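Local coordinates for stage III sporulation protein AB (Bacillus subtilis, PDB 6BS9) that is essential for sporulation and probably works as part of a secretion system, this chain being an all-helical piece of the longer protein, at residues L42-P45 / V46-L49; K74-D77 / T78-L81; R6-Q9 / I10-L13; V88-Q91 / F92-L96. All blocks are in the same frame, centred on the assembly; numbering follows the deposited sequence.

Contact 1: residues L42-P45 / V46-L49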
# COMPACT_ATOMS: atom_id res chain seq x y z
N LEU A 42 -5.36 -6.69 -9.08
CA LEU A 42 -5.68 -5.27 -9.12
C LEU A 42 -5.51 -4.59 -10.48
O LEU A 42 -4.64 -4.92 -11.28
CB LEU A 42 -4.76 -4.52 -8.23
CG LEU A 42 -4.79 -4.80 -6.77
CD1 LEU A 42 -3.52 -4.24 -6.15
CD2 LEU A 42 -6.01 -4.12 -6.20
N ALA A 43 -6.39 -3.65 -10.71
CA ALA A 43 -6.36 -2.82 -11.87
C ALA A 43 -5.23 -1.82 -11.74
O ALA A 43 -4.80 -1.50 -10.66
CB ALA A 43 -7.71 -2.06 -12.00
N GLN A 44 -4.82 -1.31 -12.89
CA GLN A 44 -3.84 -0.23 -12.96
C GLN A 44 -4.53 1.06 -12.60
O GLN A 44 -5.70 1.17 -12.83
CB GLN A 44 -3.30 -0.09 -14.36
CG GLN A 44 -2.61 -1.35 -14.84
CD GLN A 44 -1.22 -1.41 -14.38
OE1 GLN A 44 -0.80 -0.85 -13.31
NE2 GLN A 44 -0.42 -2.01 -15.25
N PRO A 45 -3.81 2.01 -12.04
CA PRO A 45 -2.33 2.00 -11.85
C PRO A 45 -1.84 1.42 -10.49
O PRO A 45 -0.64 1.16 -10.37
CB PRO A 45 -1.94 3.49 -11.95
CG PRO A 45 -3.19 4.19 -11.47
CD PRO A 45 -4.37 3.37 -11.97
N VAL A 46 -2.74 1.14 -9.54
CA VAL A 46 -2.31 0.63 -8.23
C VAL A 46 -1.60 -0.71 -8.33
O VAL A 46 -0.61 -0.94 -7.65
CB VAL A 46 -3.49 0.52 -7.27
CG1 VAL A 46 -3.14 -0.17 -5.99
CG2 VAL A 46 -4.00 1.94 -6.92
N SER A 47 -2.05 -1.56 -9.23
CA SER A 47 -1.35 -2.83 -9.53
C SER A 47 0.16 -2.72 -9.68
O SER A 47 0.90 -3.52 -9.11
CB SER A 47 -1.89 -3.41 -10.84
OG SER A 47 -1.27 -4.63 -11.12
N THR A 48 0.62 -1.67 -10.35
CA THR A 48 2.05 -1.46 -10.57
C THR A 48 2.88 -1.20 -9.31
O THR A 48 4.05 -1.60 -9.20
CB THR A 48 2.27 -0.33 -11.59
OG1 THR A 48 1.58 -0.69 -12.79
CG2 THR A 48 3.76 -0.24 -11.94
N LEU A 49 2.26 -0.63 -8.29
CA LEU A 49 2.94 -0.53 -7.01
C LEU A 49 3.36 -1.93 -6.53
O LEU A 49 4.46 -2.09 -6.02
CB LEU A 49 2.04 0.17 -5.98
CG LEU A 49 2.54 0.24 -4.52
CD1 LEU A 49 3.87 0.92 -4.34
CD2 LEU A 49 1.52 1.00 -3.70
O HOH W 1 -5.84 1.17 -9.73
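A43-V46 form a type VI turn, with a cis peptide bond before P45, leading into helix 46-58. S47 N donates to A43 O at 3.1 Å, with an N-H...O angle of 163°. T48 N donates to P45 O at 3.1 Å. A water also serves the turn: it donates to A43 O (3.0 Å) and accepts from V46 N (3.1 Å). A43 O thus takes two donors, and the water bridges it to the amide at the end of the turn.

Q44 points its CB away from the helix, but the chain bends at chi2 (-84°). This brings the amide oxygen back to T48. T48 OG1 donates to Q44 OE1; the modelled length of 2.4 Å is very short and doubtful in detail. S47 OG is held by A39 O in the preceding helix 31-41. L42 CD1 meets V46 CG1 at 4.1 Å, the two side chains crossing at a slant.

The turn lies against helix 2-26: P45 rests on Q9, and A43 and V46 touch Q12. L49 reaches W68 and V75 of helix 64-75.

Contact 2: residues K74-D77 / T78-L81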
# COMPACT_ATOMS: atom_id res chain seq x y z
N LYS A 74 8.69 5.40 -7.42
CA LYS A 74 8.65 5.08 -8.83
C LYS A 74 7.23 5.22 -9.36
O LYS A 74 7.04 5.71 -10.47
CB LYS A 74 9.23 3.66 -8.98
CG LYS A 74 9.56 3.13 -10.37
CD LYS A 74 9.73 1.58 -10.29
CE LYS A 74 9.66 0.88 -11.69
NZ LYS A 74 10.42 1.51 -12.83
N VAL A 75 6.20 4.79 -8.62
CA VAL A 75 4.85 4.78 -9.20
C VAL A 75 4.05 6.00 -8.83
O VAL A 75 2.99 6.25 -9.42
CB VAL A 75 4.03 3.49 -8.85
CG1 VAL A 75 4.81 2.22 -9.20
CG2 VAL A 75 3.59 3.49 -7.39
N TRP A 76 4.53 6.74 -7.85
CA TRP A 76 3.74 7.77 -7.24
C TRP A 76 2.97 8.67 -8.18
O TRP A 76 1.76 8.91 -7.99
CB TRP A 76 4.62 8.66 -6.35
CG TRP A 76 3.75 9.65 -5.66
CD1 TRP A 76 3.72 11.01 -5.87
CD2 TRP A 76 2.67 9.34 -4.77
NE1 TRP A 76 2.69 11.55 -5.13
CE2 TRP A 76 2.04 10.55 -4.44
CE3 TRP A 76 2.20 8.14 -4.17
CZ2 TRP A 76 0.98 10.62 -3.54
CZ3 TRP A 76 1.16 8.20 -3.28
CH2 TRP A 76 0.55 9.45 -2.97
N ASP A 77 3.63 9.19 -9.20
CA ASP A 77 2.98 10.14 -10.12
C ASP A 77 1.89 9.52 -10.97
O ASP A 77 1.10 10.22 -11.54
CB ASP A 77 4.03 10.81 -11.02
CG ASP A 77 4.91 11.81 -10.26
OD1 ASP A 77 4.49 12.38 -9.21
OD2 ASP A 77 6.05 12.05 -10.71
N THR A 78 1.84 8.18 -11.08
CA THR A 78 0.74 7.57 -11.82
C THR A 78 -0.57 7.50 -11.02
O THR A 78 -1.66 7.21 -11.57
CB THR A 78 1.16 6.17 -12.33
OG1 THR A 78 1.50 5.33 -11.23
CG2 THR A 78 2.41 6.28 -13.24
N LEU A 79 -0.47 7.69 -9.71
CA LEU A 79 -1.61 7.50 -8.84
C LEU A 79 -2.35 8.80 -8.75
O LEU A 79 -1.85 9.83 -9.20
CB LEU A 79 -1.15 7.01 -7.47
CG LEU A 79 -0.24 5.78 -7.47
CD1 LEU A 79 0.03 5.37 -6.04
CD2 LEU A 79 -0.81 4.57 -8.25
N SER A 80 -3.55 8.74 -8.19
CA SER A 80 -4.46 9.90 -8.03
C SER A 80 -4.69 10.19 -6.54
O SER A 80 -5.78 10.45 -6.11
CB SER A 80 -5.78 9.64 -8.76
OG SER A 80 -5.52 9.48 -10.14
N LEU A 81 -3.60 10.22 -5.78
CA LEU A 81 -3.66 10.40 -4.35
C LEU A 81 -3.04 11.74 -3.91
O LEU A 81 -2.26 12.31 -4.61
CB LEU A 81 -2.93 9.21 -3.70
CG LEU A 81 -3.46 7.80 -4.04
CD1 LEU A 81 -2.62 6.72 -3.40
CD2 LEU A 81 -4.93 7.64 -3.67
O HOH W 2 -0.35 10.30 -6.65
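V75 and W76 each take a backbone bond from three residues on, as helix 64-75 gives way to a loop. T78 N donates to V75 O at 2.8 Å. L79 N donates to W76 O at 3.1 Å. Beyond this turn the chain opens out, and L79 and L81 have extended backbones.

V75 O also accepts from T78 OG1, at 2.5 Å. The hydroxyl lies in the carbonyl plane, on a lone pair, while the amide of T78 is tilted 34° from that plane. V75 O is therefore gripped by the amide N and the hydroxyl of T78. The T78 hydroxyl sits between its own N and carbonyl carbon (chi1 60°), which turns it back to the helix.

W76 swings its indole over the loop. CG is anti to the backbone N (chi1 -176°), and the six-membered ring reaches two leucines, both at an oblique approach. W76 CE3 meets L79 CD1 at 4.0 Å, and W76 CH2 meets L81 CB at 3.6 Å. L79 CD1 also touches V75 CG2 (4.2 Å). A water sits over one face of the indole, offset toward the rim. It lies 2.9 Å from W76 O, to which it can donate; its bonds to L79 O and L81 N are weak, and it has more acceptors in reach than protons to give.

This turn links helix 64-75 to helix 83-95. L79 and L81 turn to helix 2-26, on Q9, I10 and L13. V75 packs on T48 and L49 of helix 46-58. W76 meets Y86 of helix 83-95 edge-to-face.

Contact 3: residues R6-Q9 / I10-L13. With SO4 (sulfate ion), chain G.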
# COMPACT_ATOMS: atom_id res chain seq x y z
N ARG A 6 -9.55 8.95 -6.57
CA ARG A 6 -8.86 8.85 -5.29
C ARG A 6 -9.47 7.86 -4.26
O ARG A 6 -8.78 7.02 -3.77
CB ARG A 6 -8.73 10.25 -4.69
CG ARG A 6 -7.97 10.32 -3.41
CD ARG A 6 -8.02 11.73 -2.90
NE ARG A 6 -7.49 11.76 -1.55
CZ ARG A 6 -7.94 12.52 -0.54
NH1 ARG A 6 -8.96 13.35 -0.70
NH2 ARG A 6 -7.35 12.43 0.63
N PRO A 7 -10.78 7.94 -3.98
CA PRO A 7 -11.39 6.96 -3.08
C PRO A 7 -11.27 5.54 -3.54
O PRO A 7 -11.03 4.66 -2.71
CB PRO A 7 -12.89 7.36 -3.08
CG PRO A 7 -12.92 8.73 -3.64
CD PRO A 7 -11.80 8.82 -4.58
N ARG A 8 -11.47 5.32 -4.85
CA ARG A 8 -11.35 4.02 -5.45
C ARG A 8 -9.91 3.46 -5.26
O ARG A 8 -9.74 2.26 -4.97
CB ARG A 8 -11.78 4.07 -6.91
CG ARG A 8 -11.77 2.73 -7.68
CD ARG A 8 -12.18 2.85 -9.20
NE ARG A 8 -12.87 1.64 -9.69
CZ ARG A 8 -12.31 0.61 -10.37
NH1 ARG A 8 -13.10 -0.41 -10.73
NH2 ARG A 8 -11.01 0.58 -10.71
N GLN A 9 -8.90 4.30 -5.40
CA GLN A 9 -7.55 3.82 -5.30
C GLN A 9 -7.17 3.55 -3.83
O GLN A 9 -6.48 2.57 -3.53
CB GLN A 9 -6.57 4.77 -5.98
CG GLN A 9 -6.65 4.74 -7.51
CD GLN A 9 -5.62 5.65 -8.22
OE1 GLN A 9 -4.72 6.26 -7.61
NE2 GLN A 9 -5.81 5.78 -9.52
N ILE A 10 -7.72 4.35 -2.92
CA ILE A 10 -7.53 4.08 -1.49
C ILE A 10 -8.16 2.77 -1.11
O ILE A 10 -7.58 1.97 -0.43
CB ILE A 10 -8.08 5.24 -0.65
CG1 ILE A 10 -7.23 6.47 -0.93
CG2 ILE A 10 -7.99 4.90 0.83
CD1 ILE A 10 -7.86 7.74 -0.43
N ARG A 11 -9.32 2.51 -1.66
CA ARG A 11 -10.04 1.28 -1.35
C ARG A 11 -9.25 0.07 -1.78
O ARG A 11 -9.14 -0.91 -1.04
CB ARG A 11 -11.41 1.32 -2.03
CG ARG A 11 -12.40 0.30 -1.56
CD ARG A 11 -13.74 0.55 -2.22
NE ARG A 11 -13.68 0.45 -3.68
CZ ARG A 11 -14.17 1.43 -4.44
NH1 ARG A 11 -14.11 1.28 -5.74
NH2 ARG A 11 -14.74 2.55 -3.88
N GLN A 12 -8.71 0.15 -2.99
CA GLN A 12 -7.80 -0.90 -3.52
C GLN A 12 -6.56 -1.10 -2.67
O GLN A 12 -6.14 -2.23 -2.47
CB GLN A 12 -7.33 -0.49 -4.94
CG GLN A 12 -8.39 -0.62 -6.02
CD GLN A 12 -7.92 -0.05 -7.35
OE1 GLN A 12 -7.18 0.93 -7.42
NE2 GLN A 12 -8.32 -0.67 -8.40
N LEU A 13 -5.95 0.02 -2.20
CA LEU A 13 -4.78 -0.06 -1.33
C LEU A 13 -5.11 -0.75 0.01
O LEU A 13 -4.35 -1.59 0.47
CB LEU A 13 -4.20 1.31 -1.10
CG LEU A 13 -3.41 1.85 -2.29
CD1 LEU A 13 -3.23 3.32 -2.14
CD2 LEU A 13 -2.07 1.18 -2.43
S SO4 G . -8.75 15.92 2.00
O1 SO4 G . -8.95 15.81 3.46
O2 SO4 G . -8.82 14.56 1.45
O3 SO4 G . -9.82 16.74 1.36
O4 SO4 G . -7.39 16.48 1.79
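R6 and I10, one helical turn apart, run side by side and point the same way. CB of R6 lies near the carbonyl of S80. Its CG packs on I10 CD1 at 3.9 Å. The chain is extended from CG to NE, carrying the guanidinium beyond I10 CD1. NE pairs with E85 in a salt bridge. The tip holds a sulfate, probably from the crystallisation liquor: one oxygen, O2, lies at the guanidinium edge, near its plane. R6 NH2 reaches sulfate O2 at 2.7 Å. R6 NH1 reaches sulfate O2 at 2.5 Å, a very short bond.

Farther round the helix, R8 and R11 cross with guanidinium planes 89° apart. R11 lays one face over R8 CA, and R11 NH1 touches R8 CG at 3.4 Å. The bend at chi3 of R11 (61°) folds it back there. Q12 OE1 lies 3.8 Å from Q9 CG, while Q9 OE1 is bonded to S80 N.

Q9, I10 and L13 are buried among the other helices, while R8 and R11 are exposed. I10 N donates to R6 O at 3.0 Å, and R11, Q12 and L13 follow the same spacing. This is alpha-helical i to i+4 packing in helix 2-26, with a kink at P7.

Contact 4: residues V88-Q91 / F92-L96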
# COMPACT_ATOMS: atom_id res chain seq x y z
N VAL A 88 1.18 8.17 4.56
CA VAL A 88 0.71 6.95 5.10
C VAL A 88 1.40 5.76 4.46
O VAL A 88 1.85 4.85 5.17
CB VAL A 88 -0.83 6.82 4.99
CG1 VAL A 88 -1.29 5.43 5.39
CG2 VAL A 88 -1.50 7.87 5.87
N LEU A 89 1.51 5.75 3.13
CA LEU A 89 2.19 4.65 2.45
C LEU A 89 3.68 4.55 2.79
O LEU A 89 4.22 3.45 2.92
CB LEU A 89 1.92 4.74 0.96
CG LEU A 89 0.45 4.48 0.61
CD1 LEU A 89 0.14 4.86 -0.80
CD2 LEU A 89 0.03 3.02 0.85
N LYS A 90 4.33 5.68 2.99
CA LYS A 90 5.71 5.73 3.46
C LYS A 90 5.81 5.15 4.85
O LYS A 90 6.71 4.36 5.10
CB LYS A 90 6.24 7.17 3.43
CG LYS A 90 7.74 7.30 3.70
CD LYS A 90 8.22 8.76 3.64
CE LYS A 90 9.76 8.87 3.71
NZ LYS A 90 10.31 10.11 3.07
N GLN A 91 4.92 5.55 5.76
CA GLN A 91 4.89 4.95 7.13
C GLN A 91 4.65 3.44 7.09
O GLN A 91 5.24 2.71 7.88
CB GLN A 91 4.06 5.70 8.25
CG GLN A 91 2.77 6.45 7.97
CD GLN A 91 1.84 6.57 9.24
OE1 GLN A 91 0.65 6.34 9.15
NE2 GLN A 91 2.42 6.91 10.39
N PHE A 92 3.86 2.97 6.14
CA PHE A 92 3.74 1.53 5.96
C PHE A 92 5.10 0.87 5.61
O PHE A 92 5.44 -0.16 6.16
CB PHE A 92 2.65 1.16 4.93
CG PHE A 92 2.59 -0.31 4.61
CD1 PHE A 92 2.00 -1.18 5.45
CD2 PHE A 92 3.14 -0.82 3.46
CE1 PHE A 92 1.91 -2.55 5.15
CE2 PHE A 92 3.12 -2.16 3.18
CZ PHE A 92 2.50 -3.04 4.03
N GLY A 93 5.87 1.46 4.70
CA GLY A 93 7.22 0.96 4.44
C GLY A 93 8.10 0.90 5.69
O GLY A 93 8.73 -0.11 5.94
N GLU A 94 8.13 1.98 6.45
CA GLU A 94 8.93 2.11 7.68
C GLU A 94 8.53 0.99 8.63
O GLU A 94 9.38 0.28 9.18
CB GLU A 94 8.73 3.53 8.28
CG GLU A 94 8.90 4.71 7.26
CD GLU A 94 10.14 5.63 7.34
OE1 GLU A 94 9.98 6.83 6.91
OE2 GLU A 94 11.26 5.18 7.73
N THR A 95 7.24 0.69 8.66
CA THR A 95 6.72 -0.43 9.40
C THR A 95 7.27 -1.80 9.08
O THR A 95 7.26 -2.72 9.90
CB THR A 95 5.17 -0.43 9.23
OG1 THR A 95 4.61 0.69 9.90
CG2 THR A 95 4.49 -1.69 9.72
N LEU A 96 7.67 -2.02 7.84
CA LEU A 96 8.19 -3.34 7.45
C LEU A 96 9.50 -3.66 8.13
O LEU A 96 9.96 -4.81 8.10
CB LEU A 96 8.30 -3.43 5.90
CG LEU A 96 6.95 -3.20 5.20
CD1 LEU A 96 7.09 -3.04 3.71
CD2 LEU A 96 5.98 -4.29 5.50
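Q91 O takes two donors from T95, the backbone N and the side-chain OG1. T95 N donates at 2.9 Å to Q91 O, and T95 OG1 also donates at 2.9 Å to Q91 O. The two come from opposite faces of the carbonyl plane. T95 holds OG1 beside its own N (chi1 -69°), which aims the hydroxyl back down the helix.

The other carbonyls are met in turn. F92 N donates to V88 O at 2.9 Å. G93 N donates to L89 O at 3.1 Å, and L89 O has a second donor in W68 NE1 of helix 64-75. E94 N donates to K90 O at 3.1 Å.

This is the last part of helix 83-95 in an all-helical fold, and a threonine hydroxyl bonded to the carbonyl four residues back is a familiar alpha-helical feature. The bonding then shortens by one residue: L96 N goes to G93 O at 2.9 Å, with a weak, longer bond to F92 O. T95 O is taken up by Q104 NE2 of helix 101-128.

The charged pair K90 and E94 run side by side. Their ends do not meet: K90 NZ is 5.1 Å from E94 OE1, which lies instead along the lysine chain, 3.8 Å from K90 CE. The bend of E94 at chi2 (-108°) places it there. E94 OE2 has a long, weak ion pair with K65. F92 is apolar and buried, and meets the W68 ring edge-to-face. The Q91 side chain comes near a bound sulfate, probably from the crystallisation liquor.

Along the chain the order is contact 3, contact 1, contact 2, contact 4. Contacts 1 to 3 are close neighbours, with centres 10 to 12 Å apart, and all three touch one another. Helix 2-26, which carries contact 3, runs past the turn into helix 46-58 and the loop after helix 64-75. Contact 4, on helix 83-95, is farther away: its centre is 16 to 18 Å from the others. It lies across the chain's centre from contacts 1 and 3. L89 CD1 meets L13 CD1 and L81 CD1, but contact 4 does not touch contact 1. All lie in one compact helical domain, joined by packing and one probable hydrogen bond between contacts 2 and 3.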